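Local coordinates for protein genome packaging NTPase B204 (Sulfolobus turreted icosahedral virus 2, PDB 4KFU) that probably hydrolyses ATP to power the packaging of viral DNA into the capsid, as a P-loop ATPase of the FtsK-HerA superfamily, at residues L135-R139 with V140-M144; F157-E161 with P162-R166; Y171-A174 with E175-E178. All coordinates share one frame; numbering follows the deposited sequence.

Contact 1. Residues L135-R139 with V140-M144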
ATOM      1  N   LEU A 135       0.842  -0.296   0.502  1.00 15.30           N
ATOM      2  CA  LEU A 135       0.618  -1.421  -0.394  1.00 14.41           C
ATOM      3  C   LEU A 135      -0.580  -2.209   0.101  1.00 19.10           C
ATOM      4  O   LEU A 135      -0.704  -2.476   1.302  1.00 20.86           O
ATOM      5  CB  LEU A 135       1.834  -2.344  -0.442  1.00 16.83           C
ATOM      6  CG  LEU A 135       3.162  -1.730  -0.897  1.00 20.08           C
ATOM      7  CD1 LEU A 135       4.247  -2.790  -0.887  1.00 23.23           C
ATOM      8  CD2 LEU A 135       3.028  -1.090  -2.284  1.00 17.62           C
ATOM      9  N   SER A 136      -1.448  -2.599  -0.823  1.00 18.93           N
ATOM     10  CA  SER A 136      -2.683  -3.276  -0.458  1.00 19.24           C
ATOM     11  C   SER A 136      -2.841  -4.553  -1.269  1.00 19.35           C
ATOM     12  O   SER A 136      -2.605  -4.553  -2.484  1.00 25.63           O
ATOM     13  CB  SER A 136      -3.858  -2.326  -0.721  1.00 22.24           C
ATOM     14  OG  SER A 136      -5.088  -3.008  -0.692  1.00 32.52           O
ATOM     15  N   THR A 137      -3.257  -5.636  -0.615  1.00 18.80           N
ATOM     16  CA  THR A 137      -3.506  -6.891  -1.323  1.00 18.89           C
ATOM     17  C   THR A 137      -4.565  -7.719  -0.628  1.00 19.84           C
ATOM     18  O   THR A 137      -4.937  -7.418   0.510  1.00 18.93           O
ATOM     19  CB  THR A 137      -2.228  -7.733  -1.469  1.00 23.34           C
ATOM     20  OG1 THR A 137      -2.404  -8.669  -2.543  1.00 32.60           O
ATOM     21  CG2 THR A 137      -1.910  -8.474  -0.159  1.00 20.29           C
ATOM     22  N   GLN A 138      -5.045  -8.761  -1.305  1.00 16.55           N
ATOM     23  CA  GLN A 138      -6.197  -9.525  -0.812  1.00 18.78           C
ATOM     24  C   GLN A 138      -5.805 -10.689   0.102  1.00 20.22           C
ATOM     25  O   GLN A 138      -6.436 -10.903   1.121  1.00 20.36           O
ATOM     26  CB  GLN A 138      -7.050 -10.033  -1.979  1.00 21.25           C
ATOM     27  CG  GLN A 138      -7.374  -8.943  -3.016  1.00 33.01           C
ATOM     28  CD  GLN A 138      -8.857  -8.821  -3.339  1.00 41.63           C
ATOM     29  OE1 GLN A 138      -9.467  -7.757  -3.135  1.00 40.22           O
ATOM     30  NE2 GLN A 138      -9.441  -9.897  -3.869  1.00 38.01           N
ATOM     31  N   ARG A 139      -4.781 -11.443  -0.281  1.00 16.90           N
ATOM     32  CA  ARG A 139      -4.286 -12.560   0.535  1.00 20.92           C
ATOM     33  C   ARG A 139      -2.829 -12.297   0.897  1.00 19.96           C
ATOM     34  O   ARG A 139      -2.093 -11.716   0.095  1.00 15.51           O
ATOM     35  CB  ARG A 139      -4.394 -13.898  -0.222  1.00 20.71           C
ATOM     36  CG  ARG A 139      -5.787 -14.213  -0.818  1.00 23.79           C
ATOM     37  CD  ARG A 139      -6.653 -15.051   0.108  1.00 28.49           C
ATOM     38  NE  ARG A 139      -7.989 -15.298  -0.451  1.00 32.98           N
ATOM     39  CZ  ARG A 139      -8.518 -16.503  -0.682  1.00 39.32           C
ATOM     40  NH1 ARG A 139      -7.834 -17.609  -0.408  1.00 34.00           N
ATOM     41  NH2 ARG A 139      -9.747 -16.602  -1.183  1.00 38.08           N
ATOM     42  N   VAL A 140      -2.397 -12.709   2.092  1.00 16.20           N
ATOM     43  CA  VAL A 140      -1.012 -12.428   2.516  1.00 15.35           C
ATOM     44  C   VAL A 140      -0.013 -13.034   1.537  1.00 14.80           C
ATOM     45  O   VAL A 140       1.019 -12.417   1.216  1.00 14.34           O
ATOM     46  CB  VAL A 140      -0.734 -12.935   3.970  1.00 16.75           C
ATOM     47  CG1 VAL A 140      -0.952 -14.417   4.061  1.00 21.34           C
ATOM     48  CG2 VAL A 140       0.681 -12.622   4.401  1.00 14.56           C
ATOM     49  N   TYR A 141      -0.339 -14.215   1.020  1.00 13.92           N
ATOM     50  CA  TYR A 141       0.580 -14.929   0.136  1.00 17.65           C
ATOM     51  C   TYR A 141       0.613 -14.415  -1.319  1.00 19.99           C
ATOM     52  O   TYR A 141       1.324 -14.981  -2.160  1.00 19.29           O
ATOM     53  CB  TYR A 141       0.320 -16.445   0.203  1.00 18.63           C
ATOM     54  CG  TYR A 141      -1.120 -16.860  -0.070  1.00 23.32           C
ATOM     55  CD1 TYR A 141      -1.675 -16.719  -1.341  1.00 24.01           C
ATOM     56  CD2 TYR A 141      -1.908 -17.430   0.932  1.00 23.44           C
ATOM     57  CE1 TYR A 141      -2.981 -17.106  -1.604  1.00 26.39           C
ATOM     58  CE2 TYR A 141      -3.208 -17.824   0.678  1.00 24.08           C
ATOM     59  CZ  TYR A 141      -3.738 -17.660  -0.594  1.00 28.95           C
ATOM     60  OH  TYR A 141      -5.030 -18.051  -0.862  1.00 31.54           O
ATOM     61  N   ASP A 142      -0.122 -13.337  -1.604  1.00 17.05           N
ATOM     62  CA  ASP A 142      -0.101 -12.717  -2.932  1.00 17.50           C
ATOM     63  C   ASP A 142       1.220 -12.005  -3.172  1.00 18.93           C
ATOM     64  O   ASP A 142       1.615 -11.819  -4.314  1.00 22.79           O
ATOM     65  CB  ASP A 142      -1.204 -11.658  -3.087  1.00 15.63           C
ATOM     66  CG  ASP A 142      -2.609 -12.244  -3.124  1.00 20.80           C
ATOM     67  OD1 ASP A 142      -2.770 -13.462  -3.330  1.00 21.33           O
ATOM     68  OD2 ASP A 142      -3.550 -11.446  -2.940  1.00 22.27           O
ATOM     69  N   LEU A 143       1.893 -11.584  -2.102  1.00 17.90           N
ATOM     70  CA  LEU A 143       3.087 -10.739  -2.265  1.00 18.15           C
ATOM     71  C   LEU A 143       4.401 -11.418  -1.882  1.00 19.84           C
ATOM     72  O   LEU A 143       4.407 -12.363  -1.090  1.00 17.40           O
ATOM     73  CB  LEU A 143       2.939  -9.470  -1.419  1.00 17.16           C
ATOM     74  CG  LEU A 143       1.641  -8.679  -1.563  1.00 18.92           C
ATOM     75  CD1 LEU A 143       1.660  -7.463  -0.647  1.00 16.19           C
ATOM     76  CD2 LEU A 143       1.404  -8.268  -3.022  1.00 19.92           C
ATOM     77  N   MET A 144       5.508 -10.893  -2.410  1.00 19.15           N
ATOM     78  CA  MET A 144       6.839 -11.301  -1.995  1.00 15.33           C
ATOM     79  C   MET A 144       6.986 -11.169  -0.490  1.00 14.67           C
ATOM     80  O   MET A 144       6.672 -10.123   0.066  1.00 16.28           O
ATOM     81  CB  MET A 144       7.893 -10.390  -2.649  1.00 17.50           C
ATOM     82  CG  MET A 144       8.190 -10.704  -4.094  1.00 30.26           C
ATOM     83  SD  MET A 144       8.790  -9.254  -5.007  1.00 40.14           S
ATOM     84  CE  MET A 144       9.288  -8.205  -3.678  1.00 20.55           C
TER

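Contact 2. Residues F157-E161 with P162-R166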
ATOM      1  N   PHE A 157      -6.972  -7.724   8.143  1.00 13.90           N
ATOM      2  CA  PHE A 157      -8.382  -7.992   8.485  1.00 16.10           C
ATOM      3  C   PHE A 157      -8.560  -9.496   8.687  1.00 15.57           C
ATOM      4  O   PHE A 157      -7.615 -10.262   8.525  1.00 17.96           O
ATOM      5  CB  PHE A 157      -9.324  -7.484   7.387  1.00 16.78           C
ATOM      6  CG  PHE A 157      -9.350  -5.977   7.261  1.00 21.09           C
ATOM      7  CD1 PHE A 157     -10.400  -5.238   7.790  1.00 17.75           C
ATOM      8  CD2 PHE A 157      -8.310  -5.297   6.639  1.00 19.59           C
ATOM      9  CE1 PHE A 157     -10.430  -3.833   7.685  1.00 17.85           C
ATOM     10  CE2 PHE A 157      -8.332  -3.883   6.525  1.00 18.92           C
ATOM     11  CZ  PHE A 157      -9.391  -3.160   7.060  1.00 18.89           C
ATOM     12  N   TYR A 158      -9.778  -9.912   9.010  1.00 16.33           N
ATOM     13  CA  TYR A 158     -10.069 -11.297   9.358  1.00 17.51           C
ATOM     14  C   TYR A 158      -9.554 -12.332   8.357  1.00 17.20           C
ATOM     15  O   TYR A 158      -9.755 -12.193   7.149  1.00 16.02           O
ATOM     16  CB  TYR A 158     -11.589 -11.493   9.542  1.00 15.07           C
ATOM     17  CG  TYR A 158     -11.996 -12.950   9.494  1.00 19.01           C
ATOM     18  CD1 TYR A 158     -11.910 -13.753  10.635  1.00 19.05           C
ATOM     19  CD2 TYR A 158     -12.458 -13.532   8.315  1.00 19.07           C
ATOM     20  CE1 TYR A 158     -12.261 -15.105  10.597  1.00 18.14           C
ATOM     21  CE2 TYR A 158     -12.820 -14.889   8.268  1.00 16.22           C
ATOM     22  CZ  TYR A 158     -12.719 -15.662   9.409  1.00 20.45           C
ATOM     23  OH  TYR A 158     -13.065 -17.002   9.360  1.00 19.29           O
ATOM     24  N   THR A 159      -8.909 -13.377   8.866  1.00 14.16           N
ATOM     25  CA  THR A 159      -8.744 -14.602   8.094  1.00 14.06           C
ATOM     26  C   THR A 159      -8.521 -15.822   8.979  1.00 16.30           C
ATOM     27  O   THR A 159      -7.958 -15.711  10.067  1.00 16.88           O
ATOM     28  CB  THR A 159      -7.588 -14.498   7.067  1.00 15.36           C
ATOM     29  OG1 THR A 159      -7.584 -15.681   6.260  1.00 18.89           O
ATOM     30  CG2 THR A 159      -6.242 -14.357   7.775  1.00 18.01           C
ATOM     31  N   ARG A 160      -8.987 -16.979   8.517  1.00 17.92           N
ATOM     32  CA  ARG A 160      -8.627 -18.260   9.138  1.00 16.27           C
ATOM     33  C   ARG A 160      -8.122 -19.240   8.096  1.00 19.16           C
ATOM     34  O   ARG A 160      -8.044 -20.436   8.353  1.00 19.77           O
ATOM     35  CB  ARG A 160      -9.810 -18.863   9.905  1.00 18.01           C
ATOM     36  CG  ARG A 160     -10.169 -18.079  11.141  1.00 21.31           C
ATOM     37  CD  ARG A 160     -11.256 -18.749  11.942  1.00 22.63           C
ATOM     38  NE  ARG A 160     -11.601 -17.923  13.090  1.00 28.61           N
ATOM     39  CZ  ARG A 160     -12.247 -18.361  14.163  1.00 32.89           C
ATOM     40  NH1 ARG A 160     -12.618 -19.632  14.241  1.00 35.65           N
ATOM     41  NH2 ARG A 160     -12.523 -17.524  15.152  1.00 33.78           N
ATOM     42  N   GLU A 161      -7.763 -18.732   6.917  1.00 21.16           N
ATOM     43  CA  GLU A 161      -7.240 -19.602   5.864  1.00 22.03           C
ATOM     44  C   GLU A 161      -5.839 -20.103   6.248  1.00 21.74           C
ATOM     45  O   GLU A 161      -4.940 -19.301   6.482  1.00 23.57           O
ATOM     46  CB  GLU A 161      -7.233 -18.860   4.527  1.00 22.73           C
ATOM     47  CG  GLU A 161      -7.181 -19.762   3.306  1.00 29.53           C
ATOM     48  CD  GLU A 161      -5.775 -20.240   2.984  1.00 33.11           C
ATOM     49  OE1 GLU A 161      -4.813 -19.483   3.248  1.00 35.37           O
ATOM     50  OE2 GLU A 161      -5.627 -21.376   2.475  1.00 35.81           O
ATOM     51  N   PRO A 162      -5.662 -21.438   6.335  1.00 21.03           N
ATOM     52  CA  PRO A 162      -4.452 -22.059   6.894  1.00 24.03           C
ATOM     53  C   PRO A 162      -3.151 -21.610   6.231  1.00 20.60           C
ATOM     54  O   PRO A 162      -2.183 -21.368   6.948  1.00 22.32           O
ATOM     55  CB  PRO A 162      -4.683 -23.560   6.658  1.00 29.04           C
ATOM     56  CG  PRO A 162      -6.157 -23.703   6.623  1.00 27.22           C
ATOM     57  CD  PRO A 162      -6.674 -22.446   5.965  1.00 23.85           C
ATOM     58  N   ASN A 163      -3.116 -21.483   4.908  1.00 20.56           N
ATOM     59  CA  ASN A 163      -1.894 -20.994   4.262  1.00 24.05           C
ATOM     60  C   ASN A 163      -1.592 -19.543   4.631  1.00 20.85           C
ATOM     61  O   ASN A 163      -0.432 -19.156   4.810  1.00 22.11           O
ATOM     62  CB  ASN A 163      -1.927 -21.165   2.735  1.00 24.86           C
ATOM     63  CG  ASN A 163      -0.522 -21.127   2.118  1.00 32.42           C
ATOM     64  OD1 ASN A 163       0.458 -21.555   2.749  1.00 31.62           O
ATOM     65  ND2 ASN A 163      -0.416 -20.612   0.891  1.00 27.92           N
ATOM     66  N   GLU A 164      -2.639 -18.733   4.751  1.00 22.20           N
ATOM     67  CA  GLU A 164      -2.456 -17.362   5.196  1.00 18.10           C
ATOM     68  C   GLU A 164      -1.913 -17.306   6.611  1.00 16.08           C
ATOM     69  O   GLU A 164      -1.025 -16.521   6.891  1.00 18.67           O
ATOM     70  CB  GLU A 164      -3.773 -16.585   5.139  1.00 17.11           C
ATOM     71  CG  GLU A 164      -4.183 -16.157   3.751  1.00 19.62           C
ATOM     72  CD  GLU A 164      -5.172 -14.980   3.768  1.00 28.17           C
ATOM     73  OE1 GLU A 164      -6.388 -15.243   3.820  1.00 24.99           O
ATOM     74  OE2 GLU A 164      -4.737 -13.796   3.728  1.00 24.08           O
ATOM     75  N   LEU A 165      -2.478 -18.107   7.514  1.00 17.32           N
ATOM     76  CA  LEU A 165      -2.032 -18.120   8.906  1.00 17.40           C
ATOM     77  C   LEU A 165      -0.563 -18.546   9.011  1.00 15.72           C
ATOM     78  O   LEU A 165       0.190 -18.028   9.834  1.00 19.59           O
ATOM     79  CB  LEU A 165      -2.929 -19.050   9.740  1.00 15.92           C
ATOM     80  CG  LEU A 165      -4.396 -18.624   9.826  1.00 14.89           C
ATOM     81  CD1 LEU A 165      -5.237 -19.615  10.646  1.00 21.86           C
ATOM     82  CD2 LEU A 165      -4.475 -17.211  10.407  1.00 20.10           C
ATOM     83  N   ARG A 166      -0.162 -19.487   8.168  1.00 18.17           N
ATOM     84  CA  ARG A 166       1.222 -19.971   8.156  1.00 22.84           C
ATOM     85  C   ARG A 166       2.185 -18.890   7.671  1.00 20.40           C
ATOM     86  O   ARG A 166       3.301 -18.759   8.185  1.00 20.00           O
ATOM     87  CB  ARG A 166       1.344 -21.208   7.262  1.00 21.85           C
ATOM     88  CG  ARG A 166       2.738 -21.805   7.233  1.00 27.87           C
ATOM     89  CD  ARG A 166       2.839 -23.000   6.274  1.00 30.94           C
ATOM     90  NE  ARG A 166       2.454 -22.659   4.903  1.00 38.13           N
ATOM     91  CZ  ARG A 166       3.254 -22.054   4.028  1.00 34.36           C
ATOM     92  NH1 ARG A 166       4.489 -21.706   4.378  1.00 35.96           N
ATOM     93  NH2 ARG A 166       2.821 -21.790   2.802  1.00 39.73           N
TER

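Contact 3. Residues Y171-A174 with E175-E178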
ATOM      1  N   TYR A 171       6.368 -14.848   8.557  1.00 15.31           N
ATOM      2  CA  TYR A 171       6.981 -13.635   7.996  1.00 18.04           C
ATOM      3  C   TYR A 171       6.587 -12.365   8.716  1.00 21.12           C
ATOM      4  O   TYR A 171       7.130 -11.296   8.433  1.00 23.24           O
ATOM      5  CB  TYR A 171       6.613 -13.460   6.518  1.00 14.77           C
ATOM      6  CG  TYR A 171       7.058 -14.579   5.631  1.00 17.85           C
ATOM      7  CD1 TYR A 171       8.408 -14.874   5.471  1.00 15.41           C
ATOM      8  CD2 TYR A 171       6.129 -15.336   4.935  1.00 18.65           C
ATOM      9  CE1 TYR A 171       8.816 -15.912   4.638  1.00 17.81           C
ATOM     10  CE2 TYR A 171       6.525 -16.362   4.099  1.00 21.19           C
ATOM     11  CZ  TYR A 171       7.868 -16.639   3.953  1.00 20.90           C
ATOM     12  OH  TYR A 171       8.234 -17.665   3.135  1.00 21.10           O
ATOM     13  N   ILE A 172       5.612 -12.466   9.605  1.00 20.29           N
ATOM     14  CA  ILE A 172       5.091 -11.292  10.286  1.00 18.39           C
ATOM     15  C   ILE A 172       5.155 -11.516  11.800  1.00 21.02           C
ATOM     16  O   ILE A 172       6.042 -10.988  12.470  1.00 25.69           O
ATOM     17  CB  ILE A 172       3.637 -10.978   9.862  1.00 18.65           C
ATOM     18  CG1 ILE A 172       3.559 -10.720   8.350  1.00 19.74           C
ATOM     19  CG2 ILE A 172       3.104  -9.769  10.630  1.00 20.84           C
ATOM     20  CD1 ILE A 172       2.120 -10.507   7.861  1.00 13.84           C
ATOM     21  N   SER A 173       4.218 -12.301  12.339  1.00 20.47           N
ATOM     22  CA  SER A 173       4.197 -12.583  13.770  1.00 24.08           C
ATOM     23  C   SER A 173       3.219 -13.708  14.112  1.00 22.69           C
ATOM     24  O   SER A 173       2.069 -13.706  13.667  1.00 19.87           O
ATOM     25  CB  SER A 173       3.822 -11.322  14.547  1.00 25.58           C
ATOM     26  OG  SER A 173       3.522 -11.639  15.897  1.00 27.94           O
ATOM     27  N   ALA A 174       3.666 -14.668  14.917  1.00 22.70           N
ATOM     28  CA  ALA A 174       2.794 -15.764  15.340  1.00 18.90           C
ATOM     29  C   ALA A 174       1.655 -15.284  16.246  1.00 21.19           C
ATOM     30  O   ALA A 174       0.569 -15.881  16.272  1.00 21.78           O
ATOM     31  CB  ALA A 174       3.615 -16.865  16.026  1.00 25.97           C
ATOM     32  N   GLU A 175       1.902 -14.207  16.989  1.00 22.91           N
ATOM     33  CA  GLU A 175       0.853 -13.572  17.793  1.00 27.43           C
ATOM     34  C   GLU A 175      -0.223 -12.940  16.888  1.00 25.15           C
ATOM     35  O   GLU A 175      -1.410 -12.980  17.201  1.00 26.32           O
ATOM     36  CB  GLU A 175       1.466 -12.507  18.712  1.00 33.19           C
ATOM     37  CG  GLU A 175       0.486 -11.868  19.716  1.00 38.92           C
ATOM     38  CD  GLU A 175       1.095 -10.678  20.478  1.00 46.42           C
ATOM     39  OE1 GLU A 175       2.339 -10.513  20.460  1.00 46.06           O
ATOM     40  OE2 GLU A 175       0.329  -9.904  21.097  1.00 46.51           O
ATOM     41  N   ALA A 176       0.205 -12.350  15.773  1.00 22.44           N
ATOM     42  CA  ALA A 176      -0.722 -11.808  14.774  1.00 18.84           C
ATOM     43  C   ALA A 176      -1.553 -12.925  14.152  1.00 16.23           C
ATOM     44  O   ALA A 176      -2.755 -12.767  13.915  1.00 20.19           O
ATOM     45  CB  ALA A 176       0.064 -11.063  13.681  1.00 20.08           C
ATOM     46  N   ALA A 177      -0.903 -14.051  13.867  1.00 16.09           N
ATOM     47  CA  ALA A 177      -1.578 -15.179  13.242  1.00 18.99           C
ATOM     48  C   ALA A 177      -2.696 -15.687  14.131  1.00 24.39           C
ATOM     49  O   ALA A 177      -3.743 -16.128  13.637  1.00 27.00           O
ATOM     50  CB  ALA A 177      -0.614 -16.290  12.954  1.00 16.68           C
ATOM     51  N   GLU A 178      -2.490 -15.639  15.442  1.00 22.45           N
ATOM     52  CA  GLU A 178      -3.561 -16.072  16.342  1.00 22.71           C
ATOM     53  C   GLU A 178      -4.680 -15.034  16.420  1.00 22.85           C
ATOM     54  O   GLU A 178      -5.856 -15.394  16.429  1.00 24.52           O
ATOM     55  CB  GLU A 178      -3.025 -16.366  17.745  1.00 29.22           C
ATOM     56  CG  GLU A 178      -3.879 -17.374  18.500  1.00 32.73           C
ATOM     57  CD  GLU A 178      -4.051 -18.672  17.719  1.00 43.01           C
ATOM     58  OE1 GLU A 178      -3.032 -19.218  17.229  1.00 48.59           O
ATOM     59  OE2 GLU A 178      -5.206 -19.141  17.576  1.00 45.37           O
TER
HETATM   60  O   HOH W   1       0.143 -18.347  16.535  1.00 37.30           O

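Contact 1. Residues L135-R139 with V140-M144
Strand 131-137 ends here, and the chain turns through R139 into the 3-10 segment 140-142, where D142 N donates back to R139 O at 3.1 Å. The carboxylate of D142 sits inside this turn. Its OD2 accepts two bonds from different directions. T137 OG1 donates to D142 OD2 at 3.0 Å, on the anti lone pair, away from OD1. The backbone R139 N reaches the same D142 OD2 at 2.9 Å from well above the carboxylate plane. T137 holds OG1 anti to its backbone N (chi1 -159°), and its methyl is left for L143: CG2 meets L143 CD1 at 3.7 Å, the two side chains tip to tip. On the outer side of the turn R139 and Y141 run alongside each other and point the same way. R139 CB lies over one face of the Y141 ring, 3.9 Å from its centroid, a CH-pi contact. Further out, R139 NH1 donates to Y141 OH at 2.9 Å, a bent bond with the hydroxyl tilted from the guanidinium plane. Between these residues, Q138 OE1 bonds K17 of the Walker A motif, and Q138 belongs to the nucleotide pocket. The paired bonds on D142 OD2 fix the chain on both sides of Q138. D142 probably acts as a second-shell residue that helps position Q138 beside the nucleotide.

Contact 2. Residues F157-E161 with P162-R166
An ST turn runs straight into the N-cap of helix 162-171, just beyond Y158 of a nucleotide-contacting pocket. T159 OG1 accepts from E161 N at 3.1 Å, which closes the turn. The same hydroxyl donates to E164 OE1 at 2.8 Å and meets that oxygen from above the carboxylate plane. T159 OG1 thus links the turn to the first turn of the helix. The other oxygen of E164, OE2, accepts from V140 N, so both oxygens of the buried E164 carboxylate are engaged. E161 is the cap residue. Its CG is anti to the backbone N (chi1 -160°), and the bend at chi2 folds the carboxylate back over the helix start. E161 OE1 takes the N-H of E164 at 2.7 Å, nearly in line with its own C-O bond. E161 OE2 adds a weak bond from N163 N at 3.5 Å. The two carboxylates come close, with E161 OE1 4.6 Å from E164 OE1; the amides of the helix start probably ease the repulsion. L165 N then donates to E161 O at 2.9 Å and begins the regular helical pattern. The L165 side chain lies back along the incoming loop, its CD1 3.7 Å from R160 O. A side-chain carboxylate taking first-turn amides, with proline at the next position, is typical of a capped helix N-terminus.

Contact 3. Residues Y171-A174 with E175-E178
S173 places OG anti to its own backbone N (chi1 168°), and its extended backbone (psi 133°) turns that hydroxyl back over the start of helix 174-179. There OG faces two backbone amides. E175 N donates to S173 OG at 3.2 Å and A176 N to S173 OG at 3.4 Å; both bonds are weak, and the first is also strongly bent. The backbone of S173 gives a firmer hold. A177 N donates to S173 O at 3.0 Å, the first i to i+4 bond of the helix. E178 N follows with A174 O at 3.2 Å. On the apolar side, S173 CB lies 3.9 Å from A176 CB, and I172 CG2 lies a looser 4.5 Å from A176 CB. A176 continues inward against I168 of the preceding helix and M156 and L189 of the sheet, while I172 touches I154 and Y191. I172 is the first residue to leave helical geometry after helix 162-171, and S173 is already the N-cap of the next helix. A serine hydroxyl facing the first-turn amides, directly after the preceding helix ends, is typical of a serine N-cap at a short helix-helix link.

Overall arrangement
The three contacts lie in series along the chain, on the same side of its centre. Contact 1 is partly buried and nearest the middle, at the end of a central strand and beside the nucleotide. Contact 2 is a surface contact, and contact 3 is partly buried against the last strands of the sheet. Contacts 1 and 2 touch directly: a backbone amide of the 3-10 turn is held by the helix in contact 2, and the Y141 ring packs on E161 and N163. Contacts 2 and 3 hold consecutive helices and meet where L165 CD2 packs on A177 O. Carboxylates do the gripping in the first two. In contact 3 a neutral serine caps weakly, and alanine and isoleucine side chains do the packing.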